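Local coordinates for conserved hypothetical protein (Agrobacterium tumefaciens, PDB 2FEX), which is of unknown function but belongs to the DJ-1/PfpI family, an alpha/beta-fold group within the class I glutaminase-like clan, at residues A[58-61]-A[62-65]; A[84-87]-A[88-92]. All coordinates share one frame; numbering follows the deposited sequence.

Followed from the N terminus, the chain leaves strand 54-55 and enters contact 1, where 58-61 and 62-65 fold back on each other in a tight turn leading into strand 66-69. Contact 2 comes later, in helix 84-92, the longer helix of the beta-alpha-beta crossover from strand 66-69 to its parallel neighbour 96-100. Both are local, and they follow in series with neither nesting nor crossing. In space their centres lie about 11 Å apart and they touch: L59 O accepts a hydrogen bond from R89 NH1, P61 packs on R89 and F90, and I64 packs on F90. The turn is thereby tied to the helix packed on strands 66-69 and 96-100 of the same sheet.

Contact 1 (A[58-61]-A[62-65]); sequences ALDP and VDID
D60 and V62 meet through an Asx turn with a proline at its centre, superposed on the leading corner of the beta turn that reverses the chain between two strands. The backbone N-H of V62 points at OD1 of D60, 2.9 Å away and nearly straight (164°), though it arrives from above the carboxylate plane. With D60 CG anti to its own backbone N (chi1 -173°), the carboxylate swings forward along the chain to receive that N-H.

The reversal itself is made by the main chain. D63 N donates to D60 O at 3.1 Å, closing a beta turn over P61 and V62. A second, weak bond runs from I64 N to P61 O (3.5 Å), adding an overlapping turn one residue on. P61 O is also bonded by NE of R95.

The apolar contact sits on the inner flank, where the extended end of I64 carries CD1 to CD2 of L59, 3.8 Å away. Both side chains continue into the core, touching A5 of strand 3-7 as well as F90. On the way, the CG1 methylene of I64 passes the carbonyl oxygen D60 O at 3.5 Å.

As for charge, in one of two conformers of D63 its OD2 lies 4.3 Å from OD2 of D60, a tentative approach. The V62 N-H on OD1 probably eases the charge on the D60 carboxylate, and D63 is at the surface, where solvent can probably screen it.

Contact 2 (A[84-87]-A[88-92]); sequences GGLV and KRFRD
R91 and V87 share the shortest cross-segment bond of this alpha helix, a helix of the beta-alpha-beta crossover: R91 N reaches V87 O at 2.8 Å and 168°. The same i to i+4 pattern joins K88 N to G84 O and R89 N to G85 O, both at 2.9 Å, while F90 N to L86 O is longer.

One turn on, K88 forms a salt bridge with D92, NZ lying 2.9 Å from OD2 of D92, which offers its syn lone pair. The lysine chain stays extended until a bend at chi4 (38°) brings the ammonium round to the carboxylate.

R89 is held mainly from outside the helix, NH1 bonding to the carbonyls of Y56 and L59, while L86 CA sits over one face of its guanidinium, displaced toward the rim. Its NH1 also comes within 3.6 Å of L86 CD1. R91 similarly sends NH1 to the carbonyl of G148, its CG staying alongside V87 CG1.

On the buried flank L86 and F90 run side by side and rest on L67 of strand 66-69, CD1 of the leucine 3.7 Å from CE1 of the ring. L86 O lies at that ring's edge, near its plane, 3.4 Å from F90 CD1.

Contact 1 (A[58-61]-A[62-65])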
ATOM      1  N   ALA A  58     -23.835   7.184  -0.913  1.00 15.07           N
ATOM      2  CA  ALA A  58     -23.801   8.230  -1.927  1.00 16.53           C
ATOM      3  C   ALA A  58     -23.109   7.793  -3.224  1.00 17.68           C
ATOM      4  O   ALA A  58     -23.047   8.591  -4.195  1.00 21.04           O
ATOM      5  CB  ALA A  58     -23.089   9.492  -1.381  1.00 18.56           C
ATOM      6  N   LEU A  59     -22.572   6.582  -3.258  1.00 15.72           N
ATOM      7  CA  LEU A  59     -21.886   6.141  -4.474  1.00 14.42           C
ATOM      8  C   LEU A  59     -22.938   5.800  -5.544  1.00 15.81           C
ATOM      9  O   LEU A  59     -23.807   4.923  -5.313  1.00 17.12           O
ATOM     10  CB  LEU A  59     -21.030   4.901  -4.164  1.00 14.88           C
ATOM     11  CG  LEU A  59     -19.886   5.136  -3.178  1.00 10.77           C
ATOM     12  CD1 LEU A  59     -19.194   3.800  -2.916  1.00 12.27           C
ATOM     13  CD2 LEU A  59     -18.829   6.149  -3.819  1.00 14.76           C
ATOM     14  N   ASP A  60     -22.864   6.465  -6.701  1.00 16.52           N
ATOM     15  CA  ASP A  60     -23.872   6.278  -7.732  1.00 17.55           C
ATOM     16  C   ASP A  60     -23.163   5.731  -8.993  1.00 18.22           C
ATOM     17  O   ASP A  60     -22.272   6.393  -9.549  1.00 18.01           O
ATOM     18  CB  ASP A  60     -24.554   7.616  -7.985  1.00 18.60           C
ATOM     19  CG  ASP A  60     -25.723   7.501  -8.902  1.00 22.47           C
ATOM     20  OD1 ASP A  60     -25.732   6.536  -9.707  1.00 21.05           O
ATOM     21  OD2 ASP A  60     -26.606   8.412  -8.837  1.00 22.23           O
ATOM     22  N   PRO A  61     -23.541   4.526  -9.411  1.00 19.08           N
ATOM     23  CA  PRO A  61     -22.862   3.908 -10.573  1.00 19.41           C
ATOM     24  C   PRO A  61     -23.123   4.650 -11.891  1.00 21.47           C
ATOM     25  O   PRO A  61     -22.437   4.401 -12.885  1.00 21.10           O
ATOM     26  CB  PRO A  61     -23.395   2.465 -10.576  1.00 20.74           C
ATOM     27  CG  PRO A  61     -24.830   2.645 -10.032  1.00 19.66           C
ATOM     28  CD  PRO A  61     -24.604   3.651  -8.892  1.00 18.93           C
ATOM     29  N   VAL A  62     -24.091   5.579 -11.943  1.00 22.07           N
ATOM     30  CA  VAL A  62     -24.274   6.378 -13.152  0.50 23.80           C
ATOM     31  C   VAL A  62     -22.958   7.095 -13.493  1.00 24.87           C
ATOM     32  O   VAL A  62     -22.614   7.232 -14.666  1.00 24.84           O
ATOM     33  CB  VAL A  62     -25.487   7.360 -12.985  0.50 24.61           C
ATOM     34  CG1 VAL A  62     -25.565   8.377 -14.125  0.50 23.90           C
ATOM     35  CG2 VAL A  62     -26.752   6.560 -12.876  0.50 24.71           C
ATOM     36  N   ASP A  63     -22.209   7.493 -12.447  1.00 24.38           N
ATOM     37  CA  ASP A  63     -21.077   8.379 -12.481  0.50 25.02           C
ATOM     38  C   ASP A  63     -19.726   7.656 -12.198  1.00 23.49           C
ATOM     39  O   ASP A  63     -18.655   8.236 -12.299  1.00 25.04           O
ATOM     40  CB  ASP A  63     -21.354   9.458 -11.417  0.50 25.13           C
ATOM     41  CG  ASP A  63     -22.714  10.143 -11.613  0.50 27.71           C
ATOM     42  OD1 ASP A  63     -23.164  10.277 -12.787  0.50 26.93           O
ATOM     43  OD2 ASP A  63     -23.350  10.524 -10.593  0.50 26.92           O
ATOM     44  N   ILE A  64     -19.808   6.398 -11.790  1.00 21.37           N
ATOM     45  CA  ILE A  64     -18.596   5.697 -11.299  1.00 19.25           C
ATOM     46  C   ILE A  64     -18.458   4.396 -12.089  1.00 19.01           C
ATOM     47  O   ILE A  64     -19.384   3.614 -12.147  1.00 18.63           O
ATOM     48  CB  ILE A  64     -18.695   5.428  -9.811  1.00 18.06           C
ATOM     49  CG1 ILE A  64     -18.788   6.790  -9.036  1.00 19.84           C
ATOM     50  CG2 ILE A  64     -17.539   4.465  -9.341  1.00 15.64           C
ATOM     51  CD1 ILE A  64     -19.061   6.589  -7.555  1.00 19.36           C
ATOM     52  N   ASP A  65     -17.293   4.217 -12.704  1.00 15.89           N
ATOM     53  CA  ASP A  65     -17.018   3.094 -13.590  1.00 17.19           C
ATOM     54  C   ASP A  65     -16.727   1.739 -12.886  1.00 17.14           C
ATOM     55  O   ASP A  65     -16.885   0.675 -13.485  1.00 17.13           O
ATOM     56  CB  ASP A  65     -15.847   3.467 -14.495  1.00 17.42           C
ATOM     57  CG  ASP A  65     -16.168   4.680 -15.335  1.00 21.43           C
ATOM     58  OD1 ASP A  65     -16.925   4.505 -16.319  1.00 26.33           O
ATOM     59  OD2 ASP A  65     -15.775   5.809 -14.966  1.00 24.72           O
TER

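Contact 2 (A[84-87]-A[88-92])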
ATOM      1  N   GLY A  84     -24.419  -5.788   0.291  1.00 15.72           N
ATOM      2  CA  GLY A  84     -25.361  -6.351  -0.712  1.00 17.51           C
ATOM      3  C   GLY A  84     -25.974  -5.264  -1.623  1.00 16.85           C
ATOM      4  O   GLY A  84     -25.944  -5.405  -2.886  1.00 16.83           O
ATOM      5  N   GLY A  85     -26.511  -4.203  -1.005  1.00 15.15           N
ATOM      6  CA  GLY A  85     -27.199  -3.113  -1.760  1.00 16.54           C
ATOM      7  C   GLY A  85     -26.230  -2.388  -2.690  1.00 15.62           C
ATOM      8  O   GLY A  85     -26.525  -2.176  -3.865  1.00 16.11           O
ATOM      9  N   LEU A  86     -25.065  -2.030  -2.151  1.00 14.36           N
ATOM     10  CA  LEU A  86     -24.022  -1.315  -2.914  1.00 13.52           C
ATOM     11  C   LEU A  86     -23.565  -2.170  -4.100  1.00 14.14           C
ATOM     12  O   LEU A  86     -23.517  -1.696  -5.245  1.00 14.03           O
ATOM     13  CB  LEU A  86     -22.844  -1.037  -1.977  1.00 13.95           C
ATOM     14  CG  LEU A  86     -21.667  -0.326  -2.615  1.00 13.30           C
ATOM     15  CD1 LEU A  86     -22.035   1.068  -3.218  1.00 14.76           C
ATOM     16  CD2 LEU A  86     -20.536  -0.125  -1.658  1.00 17.22           C
ATOM     17  N   VAL A  87     -23.271  -3.443  -3.845  1.00 12.91           N
ATOM     18  CA  VAL A  87     -22.787  -4.284  -4.934  1.00 15.21           C
ATOM     19  C   VAL A  87     -23.858  -4.449  -6.019  1.00 15.57           C
ATOM     20  O   VAL A  87     -23.558  -4.329  -7.219  1.00 16.60           O
ATOM     21  CB  VAL A  87     -22.298  -5.622  -4.377  1.00 14.26           C
ATOM     22  CG1 VAL A  87     -22.071  -6.660  -5.487  1.00 16.34           C
ATOM     23  CG2 VAL A  87     -21.024  -5.392  -3.598  1.00 13.75           C
ATOM     24  N   LYS A  88     -25.085  -4.717  -5.589  1.00 15.60           N
ATOM     25  CA  LYS A  88     -26.221  -4.864  -6.547  1.00 17.72           C
ATOM     26  C   LYS A  88     -26.411  -3.591  -7.393  1.00 18.16           C
ATOM     27  O   LYS A  88     -26.613  -3.683  -8.596  1.00 17.55           O
ATOM     28  CB  LYS A  88     -27.496  -5.299  -5.839  1.00 18.62           C
ATOM     29  CG  LYS A  88     -28.696  -5.516  -6.807  1.00 23.74           C
ATOM     30  CD  LYS A  88     -29.858  -6.156  -6.098  1.00 29.05           C
ATOM     31  CE  LYS A  88     -31.103  -6.286  -6.997  1.00 29.76           C
ATOM     32  NZ  LYS A  88     -30.831  -6.630  -8.437  1.00 32.05           N
ATOM     33  N   ARG A  89     -26.355  -2.425  -6.753  1.00 16.56           N
ATOM     34  CA  ARG A  89     -26.458  -1.136  -7.441  1.00 17.68           C
ATOM     35  C   ARG A  89     -25.461  -1.066  -8.606  1.00 17.30           C
ATOM     36  O   ARG A  89     -25.812  -0.701  -9.709  1.00 17.84           O
ATOM     37  CB  ARG A  89     -26.248   0.034  -6.440  1.00 17.81           C
ATOM     38  CG  ARG A  89     -26.427   1.470  -6.960  1.00 20.01           C
ATOM     39  CD  ARG A  89     -26.244   2.585  -5.847  1.00 16.82           C
ATOM     40  NE  ARG A  89     -26.574   2.114  -4.501  1.00 20.48           N
ATOM     41  CZ  ARG A  89     -25.900   2.436  -3.405  1.00 20.91           C
ATOM     42  NH1 ARG A  89     -24.879   3.242  -3.464  1.00 19.21           N
ATOM     43  NH2 ARG A  89     -26.259   1.950  -2.235  1.00 29.46           N
ATOM     44  N   PHE A  90     -24.215  -1.415  -8.319  1.00 16.09           N
ATOM     45  CA  PHE A  90     -23.142  -1.399  -9.327  1.00 16.42           C
ATOM     46  C   PHE A  90     -23.288  -2.485 -10.395  1.00 16.41           C
ATOM     47  O   PHE A  90     -23.148  -2.217 -11.607  1.00 16.11           O
ATOM     48  CB  PHE A  90     -21.772  -1.406  -8.620  1.00 15.24           C
ATOM     49  CG  PHE A  90     -21.344  -0.043  -8.217  1.00 14.02           C
ATOM     50  CD1 PHE A  90     -21.958   0.600  -7.133  1.00 16.12           C
ATOM     51  CD2 PHE A  90     -20.429   0.682  -9.032  1.00 16.77           C
ATOM     52  CE1 PHE A  90     -21.580   1.938  -6.791  1.00 17.41           C
ATOM     53  CE2 PHE A  90     -20.048   1.981  -8.736  1.00 21.38           C
ATOM     54  CZ  PHE A  90     -20.631   2.640  -7.612  1.00 17.50           C
ATOM     55  N   ARG A  91     -23.569  -3.712  -9.943  1.00 16.57           N
ATOM     56  CA  ARG A  91     -23.714  -4.846 -10.889  1.00 18.87           C
ATOM     57  C   ARG A  91     -24.873  -4.616 -11.841  1.00 19.25           C
ATOM     58  O   ARG A  91     -24.800  -4.979 -13.050  1.00 19.83           O
ATOM     59  CB  ARG A  91     -23.911  -6.171 -10.143  1.00 18.70           C
ATOM     60  CG  ARG A  91     -22.639  -6.609  -9.492  1.00 23.87           C
ATOM     61  CD  ARG A  91     -21.731  -7.203 -10.556  1.00 31.51           C
ATOM     62  NE  ARG A  91     -22.301  -8.478 -10.992  1.00 35.65           N
ATOM     63  CZ  ARG A  91     -21.908  -9.176 -12.049  1.00 40.39           C
ATOM     64  NH1 ARG A  91     -20.962  -8.707 -12.870  1.00 37.07           N
ATOM     65  NH2 ARG A  91     -22.488 -10.349 -12.285  1.00 40.33           N
ATOM     66  N   ASP A  92     -25.956  -4.032 -11.329  1.00 19.00           N
ATOM     67  CA  ASP A  92     -27.146  -3.816 -12.177  1.00 20.88           C
ATOM     68  C   ASP A  92     -26.850  -2.804 -13.295  1.00 21.91           C
ATOM     69  O   ASP A  92     -27.535  -2.807 -14.291  1.00 24.20           O
ATOM     70  CB  ASP A  92     -28.365  -3.375 -11.357  1.00 19.68           C
ATOM     71  CG  ASP A  92     -29.011  -4.513 -10.594  1.00 22.11           C
ATOM     72  OD1 ASP A  92     -28.619  -5.696 -10.775  1.00 23.17           O
ATOM     73  OD2 ASP A  92     -29.910  -4.215  -9.771  1.00 23.72           O
TER